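Local coordinates for protein dipeptide Epimerase (Enterococcus faecalis V583, PDB 3JVA) that belongs to the mandelate racemase/muconate lactonizing enzyme family of two-domain enzymes and binds a magnesium ion in its barrel domain, at residues 83-88 against 101-106; 263-268 against 288-293. One frame throughout, in Å; residues are numbered along the deposited sequence.

Contact 1 of 2, residues 83-88 against 101-106; sequences KIHEVM and AIDIAC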
loop_
_atom_site.group_PDB
_atom_site.type_symbol
_atom_site.label_atom_id
_atom_site.label_comp_id
_atom_site.label_asym_id
_atom_site.label_seq_id
_atom_site.Cartn_x
_atom_site.Cartn_y
_atom_site.Cartn_z
ATOM N N LYS B 83 -4.652 11.931 36.827
ATOM C CA LYS B 83 -3.339 12.128 37.436
ATOM C C LYS B 83 -2.843 10.864 38.126
ATOM O O LYS B 83 -1.653 10.554 38.089
ATOM C CB LYS B 83 -3.366 13.281 38.449
ATOM C CG LYS B 83 -2.003 13.557 39.077
ATOM C CD LYS B 83 -2.009 14.784 39.995
ATOM C CE LYS B 83 -0.631 15.004 40.627
ATOM N NZ LYS B 83 -0.558 16.247 41.471
ATOM N N ILE B 84 -3.748 10.124 38.756
ATOM C CA ILE B 84 -3.334 8.911 39.433
ATOM C C ILE B 84 -2.653 7.964 38.438
ATOM O O ILE B 84 -1.619 7.380 38.750
ATOM C CB ILE B 84 -4.541 8.239 40.139
ATOM C CG1 ILE B 84 -4.936 9.088 41.356
ATOM C CG2 ILE B 84 -4.181 6.823 40.582
ATOM C CD1 ILE B 84 -6.262 8.719 41.986
ATOM N N HIS B 85 -3.198 7.837 37.231
ATOM C CA HIS B 85 -2.567 6.967 36.247
ATOM C C HIS B 85 -1.300 7.619 35.718
ATOM O O HIS B 85 -0.332 6.936 35.398
ATOM C CB HIS B 85 -3.533 6.644 35.110
ATOM C CG HIS B 85 -4.396 5.455 35.393
ATOM N ND1 HIS B 85 -3.957 4.160 35.217
ATOM C CD2 HIS B 85 -5.648 5.364 35.898
ATOM C CE1 HIS B 85 -4.903 3.322 35.601
ATOM N NE2 HIS B 85 -5.940 4.026 36.019
ATOM N N GLU B 86 -1.303 8.945 35.653
ATOM C CA GLU B 86 -0.124 9.674 35.195
ATOM C C GLU B 86 1.038 9.334 36.126
ATOM O O GLU B 86 2.131 8.987 35.678
ATOM C CB GLU B 86 -0.387 11.178 35.248
ATOM C CG GLU B 86 0.803 12.034 34.858
ATOM C CD GLU B 86 0.500 13.513 34.999
ATOM O OE1 GLU B 86 0.562 14.037 36.130
ATOM O OE2 GLU B 86 0.179 14.143 33.978
ATOM N N VAL B 87 0.786 9.449 37.429
ATOM C CA VAL B 87 1.787 9.164 38.460
ATOM C C VAL B 87 2.279 7.721 38.391
ATOM O O VAL B 87 3.487 7.464 38.422
ATOM C CB VAL B 87 1.211 9.436 39.872
ATOM C CG1 VAL B 87 2.229 9.073 40.944
ATOM C CG2 VAL B 87 0.826 10.903 39.991
ATOM N N MET B 88 1.349 6.775 38.300
ATOM C CA MET B 88 1.741 5.370 38.221
ATOM C C MET B 88 2.575 5.084 36.973
ATOM O O MET B 88 3.542 4.322 37.027
ATOM C CB MET B 88 0.505 4.465 38.242
ATOM C CG MET B 88 -0.254 4.515 39.561
ATOM S SD MET B 88 -1.505 3.219 39.683
ATOM C CE MET B 88 -2.699 3.772 38.476
ATOM N N ALA B 101 -4.895 -2.538 40.809
ATOM C CA ALA B 101 -5.229 -2.539 42.230
ATOM C C ALA B 101 -5.532 -1.117 42.713
ATOM O O ALA B 101 -6.537 -0.877 43.382
ATOM C CB ALA B 101 -4.086 -3.154 43.038
ATOM N N ILE B 102 -4.671 -0.172 42.353
ATOM C CA ILE B 102 -4.872 1.220 42.745
ATOM C C ILE B 102 -6.094 1.811 42.047
ATOM O O ILE B 102 -6.923 2.475 42.671
ATOM C CB ILE B 102 -3.659 2.098 42.369
ATOM C CG1 ILE B 102 -2.435 1.702 43.204
ATOM C CG2 ILE B 102 -4.005 3.572 42.554
ATOM C CD1 ILE B 102 -2.593 1.938 44.706
ATOM N N ASP B 103 -6.201 1.576 40.744
ATOM C CA ASP B 103 -7.317 2.125 39.980
ATOM C C ASP B 103 -8.678 1.642 40.495
ATOM O O ASP B 103 -9.579 2.444 40.724
ATOM C CB ASP B 103 -7.166 1.767 38.503
ATOM C CG ASP B 103 -8.168 0.735 38.062
ATOM O OD1 ASP B 103 -7.839 -0.470 38.122
ATOM O OD2 ASP B 103 -9.292 1.124 37.688
ATOM N N ILE B 104 -8.830 0.334 40.670
ATOM C CA ILE B 104 -10.098 -0.212 41.155
ATOM C C ILE B 104 -10.496 0.425 42.496
ATOM O O ILE B 104 -11.645 0.836 42.678
ATOM C CB ILE B 104 -10.016 -1.745 41.294
ATOM C CG1 ILE B 104 -9.910 -2.378 39.897
ATOM C CG2 ILE B 104 -11.251 -2.279 42.031
ATOM C CD1 ILE B 104 -9.531 -3.854 39.902
ATOM N N ALA B 105 -9.551 0.512 43.425
ATOM C CA ALA B 105 -9.830 1.119 44.723
ATOM C C ALA B 105 -10.270 2.577 44.559
ATOM O O ALA B 105 -11.127 3.054 45.300
ATOM C CB ALA B 105 -8.601 1.026 45.627
ATOM N N CYS B 106 -9.693 3.284 43.590
ATOM C CA CYS B 106 -10.078 4.678 43.356
ATOM C C CYS B 106 -11.501 4.762 42.821
ATOM O O CYS B 106 -12.270 5.632 43.227
ATOM C CB CYS B 106 -9.114 5.353 42.374
ATOM S SG CYS B 106 -7.494 5.723 43.093
#
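The imidazole of His85 meets Asp103 obliquely, its NE2 lying 3.6 Å from Asp103 CB. The ring and the Asp103 carboxylate are turned 42° from one another. One face of the ring carries the methyl of Met88 from the same helix. That carbon, Met88 CE, sits 3.5 Å above the ring plane and toward the rim. The ring also stacks with His272. The bend at chi3 of Met88 (-70°) folds this methyl back over the ring. It leaves the sulfur facing the other helix, where Met88 SD rests 3.6 Å from Ile102 CB. Ile84 touches with two branches. Its CG2 meets CG2 of Ile102 at 3.8 Å. The other branch of Ile84 runs out extended, and its CD1 comes to 3.4 Å from Cys106 SG.

The two helix segments, 83-88 and 101-106, run antiparallel, with axes 10.7 Å apart at an angle of 167°. They belong to consecutive helices, 81-91 and 96-114, which form a helical hairpin in the N-terminal domain of the family. Helix 59-73 adds Phe69 against Met88 and Ile73 against Ile102. Ile36 of strand 29-38 packs on Cys106.

The contact is mostly apolar, with methyl groups and sulfur beside the His85-Asp103 pair. The Asp103 carboxylate is bonded outside it: OD2 takes a hydrogen bond from Ile271 N at the start of helix 271-284. That helix end would favour a charged carboxylate. His85 NE2 is buried with no partner in the model. This is consistent with a neutral ring whose NE2 carries no proton, though the geometry does not settle it. Asp103 OD2, 4.7 Å from His85 NE2, could still raise the ring's affinity for a proton.

Contact 2 of 2, residues 263-268 against 288-293; sequences IKLMKC and CMIGCM
Ile263 and Ile290 pair in a parallel beta bridge, held by two backbone hydrogen bonds. Ile263 N gives to Met289 O at 2.7 Å, with a nearly straight N-H...O angle of 173°. Its own carbonyl, Ile263 O, receives Gly291 N at 2.8 Å. The donor there lies almost along the C=O axis. The same oxygen has a CA-H...O contact with Ile290 CA at 3.1 Å. After this pair the backbones part. One water then bridges them, accepting from Leu265 N and donating to Gly291 O. Lys264 is the N-cap residue of the short helix 265-268, and its O accepts from both Lys267 N and Cys268 N.

The apolar contacts flank the bridge. Ile263 CD1 reaches Cys288 SG at 3.9 Å. Past the paired residues, Met293, bent at chi2 (-60°) and chi3 (-72°), folds its CG and SD against Met266. Here Met293 CG presses tightly on Met266 CB, at 3.4 Å.

Across this contact Lys264 touches mainly with its carbon chain. The chain is extended beyond CG and runs alongside the 291-292 backbone, with Lys264 CG 3.8 Å from Gly291 C. Farther out it passes Met293 SD. Its amino end points to the metal site outside the two segments, where it makes a weak, long ion pair with the magnesium ligand Asp240. Lys267 NZ also reaches out of the contact, to a salt bridge with Asp240.

Strands 260-263 and 287-290 are neighbours in the parallel barrel sheet, joined by the beta-alpha-beta crossover through helix 271-284. Ile263 packs on Ile277 of that helix. Ile290 packs on Ala304 and Ala308 of helix 298-310. On its far side strand 287-290 bonds toward 314-317, through Ile290 and Arg316.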
loop_
_atom_site.group_PDB
_atom_site.type_symbol
_atom_site.label_atom_id
_atom_site.label_comp_id
_atom_site.label_asym_id
_atom_site.label_seq_id
_atom_site.Cartn_x
_atom_site.Cartn_y
_atom_site.Cartn_z
ATOM N N ILE B 263 -10.986 -8.138 27.176
ATOM C CA ILE B 263 -10.362 -7.238 28.137
ATOM C C ILE B 263 -10.200 -7.940 29.478
ATOM O O ILE B 263 -11.061 -8.723 29.874
ATOM C CB ILE B 263 -11.266 -6.007 28.418
ATOM C CG1 ILE B 263 -11.501 -5.206 27.140
ATOM C CG2 ILE B 263 -10.649 -5.143 29.520
ATOM C CD1 ILE B 263 -12.577 -4.128 27.300
ATOM N N LYS B 264 -9.091 -7.677 30.165
ATOM C CA LYS B 264 -8.888 -8.190 31.520
ATOM C C LYS B 264 -8.275 -7.023 32.287
ATOM O O LYS B 264 -7.268 -6.462 31.864
ATOM C CB LYS B 264 -7.955 -9.397 31.561
ATOM C CG LYS B 264 -8.596 -10.661 31.011
ATOM C CD LYS B 264 -7.677 -11.865 31.150
ATOM C CE LYS B 264 -8.294 -13.087 30.468
ATOM N NZ LYS B 264 -7.402 -14.280 30.557
ATOM N N LEU B 265 -8.889 -6.646 33.402
ATOM C CA LEU B 265 -8.367 -5.523 34.177
ATOM C C LEU B 265 -6.914 -5.726 34.599
ATOM O O LEU B 265 -6.145 -4.762 34.674
ATOM C CB LEU B 265 -9.239 -5.269 35.416
ATOM C CG LEU B 265 -10.703 -4.900 35.155
ATOM C CD1 LEU B 265 -11.375 -4.549 36.471
ATOM C CD2 LEU B 265 -10.791 -3.722 34.180
ATOM N N MET B 266 -6.529 -6.978 34.855
ATOM C CA MET B 266 -5.164 -7.279 35.280
ATOM C C MET B 266 -4.153 -7.298 34.129
ATOM O O MET B 266 -2.964 -7.521 34.353
ATOM C CB MET B 266 -5.123 -8.605 36.039
ATOM C CG MET B 266 -6.052 -8.657 37.257
ATOM S SD MET B 266 -5.934 -7.215 38.383
ATOM C CE MET B 266 -7.581 -7.286 39.158
ATOM N N LYS B 267 -4.640 -7.089 32.905
ATOM C CA LYS B 267 -3.789 -7.017 31.717
ATOM C C LYS B 267 -3.609 -5.549 31.329
ATOM O O LYS B 267 -2.529 -5.134 30.891
ATOM C CB LYS B 267 -4.429 -7.707 30.507
ATOM C CG LYS B 267 -4.322 -9.217 30.441
ATOM C CD LYS B 267 -4.699 -9.700 29.034
ATOM C CE LYS B 267 -6.099 -9.240 28.627
ATOM N NZ LYS B 267 -6.469 -9.701 27.251
ATOM N N CYS B 268 -4.680 -4.768 31.473
ATOM C CA CYS B 268 -4.658 -3.361 31.075
ATOM C C CYS B 268 -4.364 -2.340 32.166
ATOM O O CYS B 268 -4.177 -1.158 31.875
ATOM C CB CYS B 268 -5.978 -2.987 30.384
ATOM S SG CYS B 268 -7.456 -3.088 31.430
ATOM N N CYS B 288 -16.528 -6.369 22.695
ATOM C CA CYS B 288 -15.563 -6.755 23.716
ATOM C C CYS B 288 -16.131 -7.753 24.713
ATOM O O CYS B 288 -17.330 -7.782 24.971
ATOM C CB CYS B 288 -15.093 -5.525 24.508
ATOM S SG CYS B 288 -13.941 -4.453 23.622
ATOM N N MET B 289 -15.254 -8.589 25.250
ATOM C CA MET B 289 -15.641 -9.518 26.295
ATOM C C MET B 289 -14.713 -9.114 27.421
ATOM O O MET B 289 -13.708 -8.445 27.182
ATOM C CB MET B 289 -15.357 -10.974 25.919
ATOM C CG MET B 289 -15.645 -11.946 27.068
ATOM S SD MET B 289 -15.617 -13.702 26.576
ATOM C CE MET B 289 -13.947 -14.140 26.948
ATOM N N ILE B 290 -15.047 -9.477 28.650
ATOM C CA ILE B 290 -14.157 -9.163 29.752
ATOM C C ILE B 290 -13.960 -10.461 30.519
ATOM O O ILE B 290 -14.925 -11.182 30.798
ATOM C CB ILE B 290 -14.716 -8.039 30.673
ATOM C CG1 ILE B 290 -13.665 -7.682 31.732
ATOM C CG2 ILE B 290 -16.023 -8.473 31.318
ATOM C CD1 ILE B 290 -13.848 -6.294 32.359
ATOM N N GLY B 291 -12.702 -10.778 30.806
ATOM C CA GLY B 291 -12.384 -12.004 31.515
ATOM C C GLY B 291 -11.719 -11.768 32.856
ATOM O O GLY B 291 -11.813 -10.675 33.423
ATOM N N CYS B 292 -11.035 -12.791 33.363
ATOM C CA CYS B 292 -10.362 -12.691 34.650
ATOM C C CYS B 292 -9.126 -13.572 34.704
ATOM O O CYS B 292 -8.924 -14.437 33.843
ATOM C CB CYS B 292 -11.319 -13.086 35.783
ATOM S SG CYS B 292 -11.957 -14.781 35.670
ATOM N N MET B 293 -8.299 -13.341 35.721
ATOM C CA MET B 293 -7.072 -14.107 35.919
ATOM C C MET B 293 -7.373 -15.299 36.820
ATOM O O MET B 293 -8.361 -15.299 37.555
ATOM C CB MET B 293 -6.004 -13.246 36.607
ATOM C CG MET B 293 -5.750 -11.902 35.962
ATOM S SD MET B 293 -5.184 -12.047 34.268
ATOM C CE MET B 293 -3.536 -12.666 34.531
HETATM O O HOH W 1 -10.996 -8.269 34.369
#

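How the contacts relate
Contact 1 belongs to the N-terminal domain and contact 2 to the barrel, and their centres are about 17 Å apart. Helix 96-114 spans the gap. From its segment 101-106, Ile104 CD1 packs 4.0 Å from Leu265 CD1 and 4.0 Å from Met266 CE. The hydrogen bond of Asp103 also runs from contact 1 to the barrel, just after segment 263-268. Contact 2 is the one beside the magnesium ion, which is bound by Asp189, Glu215 and Asp240. The nearest side-chain atom of Lys264 is about 4 Å from the ion. The centre of contact 1 lies about 18 Å from the centre of the chain, that of contact 2 about 3 Å.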